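Local coordinates for putative lipoprotein (Bacteroides fragilis, PDB 3QNK) that is a putative outer-membrane lipoprotein of the SusD family that probably captures glycans at the cell surface for uptake by a partner transporter, at residues P145-S148 with E149-Y153; A183-A186 with L187-R190; T340-R343 with Y344-T348. All coordinates share one frame; numbering follows the deposited sequence.

Contact 1. Residues P145-S148 with E149-Y153; sequences PRSS and EKECY
Glu151 folds back along its own helix end toward Ser148 and Ser147 ahead of it. Glu151 CB starts 3.4 Å from Ser148 OG, and CG runs on past the same hydroxyl at 3.7 Å. From there the chain is extended: CD comes within 3.9 Å of Ser147 CB, and OE1 comes nearer still, 3.3 Å from the same atom. Ser147 OG is farther from this oxygen than its own CB is, so the carboxylate meets the methylene. The OE1 atom of Glu151 stands 3.7 Å from Ser148 N, too long for a hydrogen bond.

The pattern is that of a helix N-cap, placed where the loop after helix 101-126 turns into helix 149-166. Ser148 is the cap residue: its OG accepts from Glu151 N at 3.3 Å, with 159° at the hydrogen, while its carbonyl O accepts from Cys152 N and begins the helical series. A chi1 of 60° puts the hydroxyl between the backbone N and the carbonyl carbon, turned to the first helical turn, whose N-H groups lack a carbonyl from a preceding turn. Serine suits the place, being short and able to accept. Glutamate three residues on is the usual partner in a capping box, though here the box is only half made. The negative charge of Glu151 near the positive end of the helix dipole is probably still favourable. Cys152 turns to the buried side, its SG 4.0 Å from Ser147 CB and its side chain against Val123 of helix 101-126, whereas Lys150 reaches away to a salt bridge with Asp195.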
loop_
_atom_site.group_PDB
_atom_site.type_symbol
_atom_site.label_atom_id
_atom_site.label_comp_id
_atom_site.label_asym_id
_atom_site.label_seq_id
_atom_site.Cartn_x
_atom_site.Cartn_y
_atom_site.Cartn_z
ATOM N N PRO B 145 11.042 11.389 -17.177
ATOM C CA PRO B 145 12.165 10.495 -16.886
ATOM C C PRO B 145 12.739 10.740 -15.505
ATOM O O PRO B 145 12.503 11.775 -14.891
ATOM C CB PRO B 145 13.184 10.875 -17.965
ATOM C CG PRO B 145 12.910 12.280 -18.277
ATOM C CD PRO B 145 11.444 12.477 -18.100
ATOM N N ARG B 146 13.534 9.798 -15.042
ATOM C CA ARG B 146 14.268 9.940 -13.796
ATOM C C ARG B 146 15.347 11.003 -13.983
ATOM O O ARG B 146 15.935 11.101 -15.049
ATOM C CB ARG B 146 14.913 8.609 -13.412
ATOM C CG ARG B 146 13.940 7.503 -13.079
ATOM C CD ARG B 146 14.627 6.165 -13.067
ATOM N NE ARG B 146 15.619 6.076 -11.996
ATOM C CZ ARG B 146 16.559 5.143 -11.919
ATOM N NH1 ARG B 146 16.636 4.195 -12.837
ATOM N NH2 ARG B 146 17.424 5.146 -10.914
ATOM N N SER B 147 15.582 11.826 -12.977
ATOM C CA SER B 147 16.666 12.793 -13.024
ATOM C C SER B 147 17.935 12.055 -12.606
ATOM O O SER B 147 17.869 10.885 -12.157
ATOM C CB SER B 147 16.377 13.971 -12.102
ATOM O OG SER B 147 15.140 14.575 -12.445
ATOM N N SER B 148 19.105 12.693 -12.796
ATOM C CA SER B 148 20.361 12.081 -12.379
ATOM C C SER B 148 20.414 12.062 -10.855
ATOM O O SER B 148 19.765 12.889 -10.202
ATOM C CB SER B 148 21.541 12.856 -12.956
ATOM O OG SER B 148 21.569 14.209 -12.525
ATOM N N GLU B 149 21.201 11.146 -10.287
ATOM C CA GLU B 149 21.379 11.081 -8.848
ATOM C C GLU B 149 21.893 12.448 -8.325
ATOM O O GLU B 149 21.402 12.910 -7.296
ATOM C CB GLU B 149 22.326 9.918 -8.463
ATOM C CG GLU B 149 22.192 9.492 -7.004
ATOM C CD GLU B 149 22.904 8.242 -6.522
ATOM O OE1 GLU B 149 23.878 7.827 -7.185
ATOM O OE2 GLU B 149 22.525 7.712 -5.446
ATOM N N LYS B 150 22.815 13.114 -9.073
ATOM C CA LYS B 150 23.390 14.408 -8.688
ATOM C C LYS B 150 22.304 15.458 -8.551
ATOM O O LYS B 150 22.279 16.157 -7.532
ATOM C CB LYS B 150 24.484 14.887 -9.672
ATOM C CG LYS B 150 25.542 15.792 -9.011
ATOM C CD LYS B 150 26.544 14.996 -8.111
ATOM C CE LYS B 150 27.546 15.835 -7.330
ATOM N NZ LYS B 150 28.396 14.999 -6.423
ATOM N N GLU B 151 21.380 15.532 -9.545
ATOM C CA GLU B 151 20.234 16.447 -9.564
ATOM C C GLU B 151 19.308 16.219 -8.364
ATOM O O GLU B 151 18.802 17.171 -7.767
ATOM C CB GLU B 151 19.435 16.215 -10.831
ATOM C CG GLU B 151 19.532 17.283 -11.882
ATOM C CD GLU B 151 18.381 17.180 -12.865
ATOM O OE1 GLU B 151 18.306 16.176 -13.619
ATOM O OE2 GLU B 151 17.499 18.069 -12.806
ATOM N N CYS B 152 19.070 14.949 -8.032
ATOM C CA CYS B 152 18.223 14.543 -6.922
ATOM C C CYS B 152 18.868 14.970 -5.593
ATOM O O CYS B 152 18.183 15.582 -4.768
ATOM C CB CYS B 152 17.958 13.042 -6.983
ATOM S SG CYS B 152 16.999 12.525 -8.442
ATOM N N TYR B 153 20.205 14.764 -5.441
ATOM C CA TYR B 153 20.909 15.211 -4.239
ATOM C C TYR B 153 20.866 16.744 -4.139
ATOM O O TYR B 153 20.681 17.269 -3.044
ATOM C CB TYR B 153 22.346 14.678 -4.189
ATOM C CG TYR B 153 22.431 13.278 -3.629
ATOM C CD1 TYR B 153 22.154 13.020 -2.292
ATOM C CD2 TYR B 153 22.788 12.208 -4.435
ATOM C CE1 TYR B 153 22.226 11.724 -1.775
ATOM C CE2 TYR B 153 22.879 10.915 -3.927
ATOM C CZ TYR B 153 22.593 10.673 -2.599
ATOM O OH TYR B 153 22.640 9.377 -2.146
#

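Contact 2. Residues A183-A186 with L187-R190; sequences AAYA and LKSR
Ser189 and Ala186 are joined by a side-chain bond as well as through the helix: the OG of Ser189 donates to Ala186 O at 2.8 Å. With chi1 at 74°, the hydroxyl leans back over the preceding turn and reaches the carbonyl at a C=O...O angle of 130°, tilted 22° from its plane. Ala186 O is also approached by Arg190 N at 3.4 Å, a weak helical bond, so one buried oxygen is met by two donors. Asn397 ND2 bonds to the same hydroxyl from outside the helix.

Tyr185 and Lys188, three residues apart, stand next to each other on one flank of the helix. Both point outward from the backbone, and the lysine chain, bent at chi3 and chi4, carries its ammonium obliquely past the tyrosine ring, Lys188 NZ lying 4.4 Å from Tyr185 CE1. That nitrogen bonds to Ser204 OG of helix 198-209, and the ring touches Val208 and Glu207 of that helix too. At the root of the lysine, Lys188 CB rests 3.3 Å from Tyr185 O.

These residues lie on helix 181-194, part of the alpha-alpha superhelix. The bare methyl of Ala184 lets helix 149-166 come in against it at Ala163 and Thr164, and Ala183 together with Leu187 meets Phe113 of helix 101-126. Regular bonds hold the helix here, such as Leu187 N to Ala183 O at 2.8 Å. The chemistry implies a helix in which Lys188, Ser189 and Arg190 find matched partners, in Ser204, in Ala186 O and Asn397, and in Glu393, amid aliphatic and aromatic neighbours.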
loop_
_atom_site.group_PDB
_atom_site.type_symbol
_atom_site.label_atom_id
_atom_site.label_comp_id
_atom_site.label_asym_id
_atom_site.label_seq_id
_atom_site.Cartn_x
_atom_site.Cartn_y
_atom_site.Cartn_z
ATOM N N ALA B 183 18.098 19.712 13.184
ATOM C CA ALA B 183 17.675 18.517 12.452
ATOM C C ALA B 183 17.954 18.684 10.958
ATOM O O ALA B 183 18.494 17.771 10.334
ATOM C CB ALA B 183 16.202 18.237 12.706
ATOM N N ALA B 184 17.661 19.877 10.403
ATOM C CA ALA B 184 17.886 20.173 8.987
ATOM C C ALA B 184 19.382 20.125 8.652
ATOM O O ALA B 184 19.753 19.476 7.677
ATOM C CB ALA B 184 17.300 21.520 8.628
ATOM N N TYR B 185 20.244 20.751 9.485
ATOM C CA TYR B 185 21.689 20.737 9.264
ATOM C C TYR B 185 22.243 19.329 9.410
ATOM O O TYR B 185 23.076 18.912 8.593
ATOM C CB TYR B 185 22.409 21.700 10.217
ATOM C CG TYR B 185 22.518 23.122 9.705
ATOM C CD1 TYR B 185 23.296 23.427 8.589
ATOM C CD2 TYR B 185 21.921 24.183 10.394
ATOM C CE1 TYR B 185 23.401 24.735 8.117
ATOM C CE2 TYR B 185 22.055 25.504 9.956
ATOM C CZ TYR B 185 22.797 25.776 8.818
ATOM O OH TYR B 185 22.921 27.076 8.374
ATOM N N ALA B 186 21.767 18.585 10.430
ATOM C CA ALA B 186 22.176 17.203 10.666
ATOM C C ALA B 186 21.793 16.309 9.465
ATOM O O ALA B 186 22.647 15.553 9.003
ATOM C CB ALA B 186 21.564 16.677 11.949
ATOM N N LEU B 187 20.568 16.452 8.906
ATOM C CA LEU B 187 20.195 15.647 7.747
ATOM C C LEU B 187 21.033 16.055 6.556
ATOM O O LEU B 187 21.515 15.165 5.851
ATOM C CB LEU B 187 18.686 15.703 7.414
ATOM C CG LEU B 187 18.140 14.679 6.356
ATOM C CD1 LEU B 187 18.453 13.249 6.724
ATOM C CD2 LEU B 187 16.645 14.829 6.143
ATOM N N LYS B 188 21.292 17.371 6.390
ATOM C CA LYS B 188 22.097 17.939 5.312
ATOM C C LYS B 188 23.467 17.279 5.282
ATOM O O LYS B 188 23.859 16.776 4.226
ATOM C CB LYS B 188 22.220 19.470 5.463
ATOM C CG LYS B 188 22.456 20.249 4.174
ATOM C CD LYS B 188 22.213 21.759 4.288
ATOM C CE LYS B 188 23.179 22.565 3.425
ATOM N NZ LYS B 188 24.406 23.026 4.163
ATOM N N SER B 189 24.158 17.191 6.453
ATOM C CA SER B 189 25.500 16.587 6.554
ATOM C C SER B 189 25.506 15.117 6.089
ATOM O O SER B 189 26.461 14.726 5.415
ATOM C CB SER B 189 26.059 16.699 7.973
ATOM O OG SER B 189 25.461 15.817 8.910
ATOM N N ARG B 190 24.455 14.313 6.409
ATOM C CA ARG B 190 24.390 12.915 5.964
ATOM C C ARG B 190 24.165 12.831 4.463
ATOM O O ARG B 190 24.891 12.085 3.795
ATOM C CB ARG B 190 23.297 12.146 6.690
ATOM C CG ARG B 190 23.429 10.649 6.479
ATOM C CD ARG B 190 22.121 9.970 6.754
ATOM N NE ARG B 190 21.823 9.968 8.183
ATOM C CZ ARG B 190 20.742 9.424 8.727
ATOM N NH1 ARG B 190 19.826 8.840 7.963
ATOM N NH2 ARG B 190 20.563 9.465 10.041
#

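Contact 3. Residues T340-R343 with Y344-T348; sequences TVDR and YLMDT
Asp342 gathers Tyr344 and Leu345 around its side chain, while its carbonyl holds the later half of the turn. With CG anti to the backbone N (chi1 -178°), Asp342 OD1 reaches forward over the following residues and accepts twice: from Tyr344 N at 2.8 Å, nearly in line with the C-O bond, and from Leu345 N at 2.9 Å, which comes from above the carboxylate plane. OD2 lies against Leu345 CB, and the aspartate CB meets CG of the selenomethionine Met346.

The bond to Tyr344 N closes an Asx turn in the loop between strand 339-340 and strand 360-361. Asp342 O in turn accepts from Asp347 N at 2.8 Å, five residues on, which makes a pi-turn; Met346 N adds a weak bond to the same oxygen. Aspartate suits the place because its short carboxylate can receive the N-H groups of two residues of the turn.

Arg343 and Asp347 run side by side across this turn. Arg343 NH1 meets Asp347 OD2 at 2.7 Å in a salt bridge at the guanidinium edge, although the two planes are 62° apart. Val341 CG1 sits 3.6 Å above the guanidinium plane, over its centre. The long chain and several N-H groups of arginine serve further partners: Arg343 NH2 donates to Asn360 OD1 and Val324 O, and Asp347 OD2 accepts from Ser355 N. Thr348 OG1 donates to Arg343 O at 3.1 Å, arriving from above the carbonyl plane.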
loop_
_atom_site.group_PDB
_atom_site.type_symbol
_atom_site.label_atom_id
_atom_site.label_comp_id
_atom_site.label_asym_id
_atom_site.label_seq_id
_atom_site.Cartn_x
_atom_site.Cartn_y
_atom_site.Cartn_z
ATOM N N THR B 340 17.074 -14.266 32.741
ATOM C CA THR B 340 18.377 -14.528 32.132
ATOM C C THR B 340 18.144 -15.285 30.838
ATOM O O THR B 340 17.412 -16.287 30.820
ATOM C CB THR B 340 19.322 -15.251 33.098
ATOM O OG1 THR B 340 19.424 -14.501 34.315
ATOM C CG2 THR B 340 20.709 -15.429 32.510
ATOM N N VAL B 341 18.748 -14.787 29.751
ATOM C CA VAL B 341 18.630 -15.356 28.407
ATOM C C VAL B 341 19.480 -16.610 28.336
ATOM O O VAL B 341 20.651 -16.564 28.703
ATOM C CB VAL B 341 19.004 -14.321 27.322
ATOM C CG1 VAL B 341 19.041 -14.951 25.932
ATOM C CG2 VAL B 341 18.051 -13.129 27.366
ATOM N N ASP B 342 18.870 -17.731 27.903
ATOM C CA ASP B 342 19.497 -19.049 27.794
ATOM C C ASP B 342 19.422 -19.533 26.347
ATOM O O ASP B 342 18.335 -19.817 25.825
ATOM C CB ASP B 342 18.807 -20.050 28.757
ATOM C CG ASP B 342 19.351 -21.473 28.832
ATOM O OD1 ASP B 342 20.177 -21.842 27.970
ATOM O OD2 ASP B 342 18.926 -22.229 29.751
ATOM N N ARG B 343 20.593 -19.651 25.712
ATOM C CA ARG B 343 20.695 -20.096 24.321
ATOM C C ARG B 343 20.839 -21.603 24.211
ATOM O O ARG B 343 20.709 -22.137 23.102
ATOM C CB ARG B 343 21.869 -19.419 23.614
ATOM C CG ARG B 343 21.792 -17.921 23.604
ATOM C CD ARG B 343 20.551 -17.359 22.958
ATOM N NE ARG B 343 20.691 -15.910 22.850
ATOM C CZ ARG B 343 19.788 -15.090 22.340
ATOM N NH1 ARG B 343 18.647 -15.564 21.862
ATOM N NH2 ARG B 343 20.028 -13.789 22.285
ATOM N N TYR B 344 21.119 -22.286 25.356
ATOM C CA TYR B 344 21.279 -23.738 25.408
ATOM C C TYR B 344 19.915 -24.425 25.476
ATOM O O TYR B 344 19.638 -25.291 24.655
ATOM C CB TYR B 344 22.178 -24.176 26.591
ATOM C CG TYR B 344 22.267 -25.680 26.741
ATOM C CD1 TYR B 344 22.596 -26.491 25.659
ATOM C CD2 TYR B 344 22.019 -26.296 27.963
ATOM C CE1 TYR B 344 22.648 -27.873 25.779
ATOM C CE2 TYR B 344 22.064 -27.684 28.095
ATOM C CZ TYR B 344 22.387 -28.470 27.000
ATOM O OH TYR B 344 22.489 -29.839 27.105
ATOM N N LEU B 345 19.062 -24.036 26.425
ATOM C CA LEU B 345 17.761 -24.690 26.609
ATOM C C LEU B 345 16.560 -23.920 26.097
ATOM O O LEU B 345 15.586 -24.552 25.702
ATOM C CB LEU B 345 17.506 -24.963 28.099
ATOM C CG LEU B 345 18.470 -25.925 28.805
ATOM C CD1 LEU B 345 18.282 -25.884 30.302
ATOM C CD2 LEU B 345 18.325 -27.335 28.301
HETATM N N MSE B 346 16.590 -22.584 26.190
HETATM C CA MSE B 346 15.466 -21.710 25.909
HETATM C C MSE B 346 15.439 -21.177 24.464
HETATM O O MSE B 346 14.780 -21.791 23.642
HETATM C CB MSE B 346 15.467 -20.556 26.926
HETATM C CG MSE B 346 15.250 -21.003 28.385
HETATM SE SE MSE B 346 13.445 -21.640 28.732
HETATM C CE MSE B 346 12.557 -19.961 28.569
ATOM N N ASP B 347 16.084 -20.013 24.164
ATOM C CA ASP B 347 16.082 -19.370 22.841
ATOM C C ASP B 347 17.166 -19.955 21.966
ATOM O O ASP B 347 18.300 -19.457 21.899
ATOM C CB ASP B 347 16.238 -17.858 22.952
ATOM C CG ASP B 347 15.654 -17.142 21.764
ATOM O OD1 ASP B 347 14.422 -16.954 21.738
ATOM O OD2 ASP B 347 16.427 -16.770 20.860
ATOM N N THR B 348 16.762 -20.975 21.239
ATOM C CA THR B 348 17.543 -21.860 20.405
ATOM C C THR B 348 17.224 -21.668 18.916
ATOM O O THR B 348 16.061 -21.421 18.580
ATOM C CB THR B 348 17.204 -23.237 20.954
ATOM O OG1 THR B 348 18.117 -23.500 22.017
ATOM C CG2 THR B 348 17.203 -24.325 19.946
#

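Contacts 1 and 2 belong to the same helical region, on consecutive helices 149-166 and 181-194: their centres are 20 Å apart and their nearest atoms about 6 Å, without touching. Contact 1 marks the solvent-facing start of its helix, while contact 2 is buried among the helices around it. Contact 3 is far off in the SusD family region, across the centre of the chain, with its centre 49 Å from that of contact 1 and 42 Å from that of contact 2. An acetate ion, probably from the crystallisation liquor, lies about 3 Å from the side chain of Glu149 in contact 1.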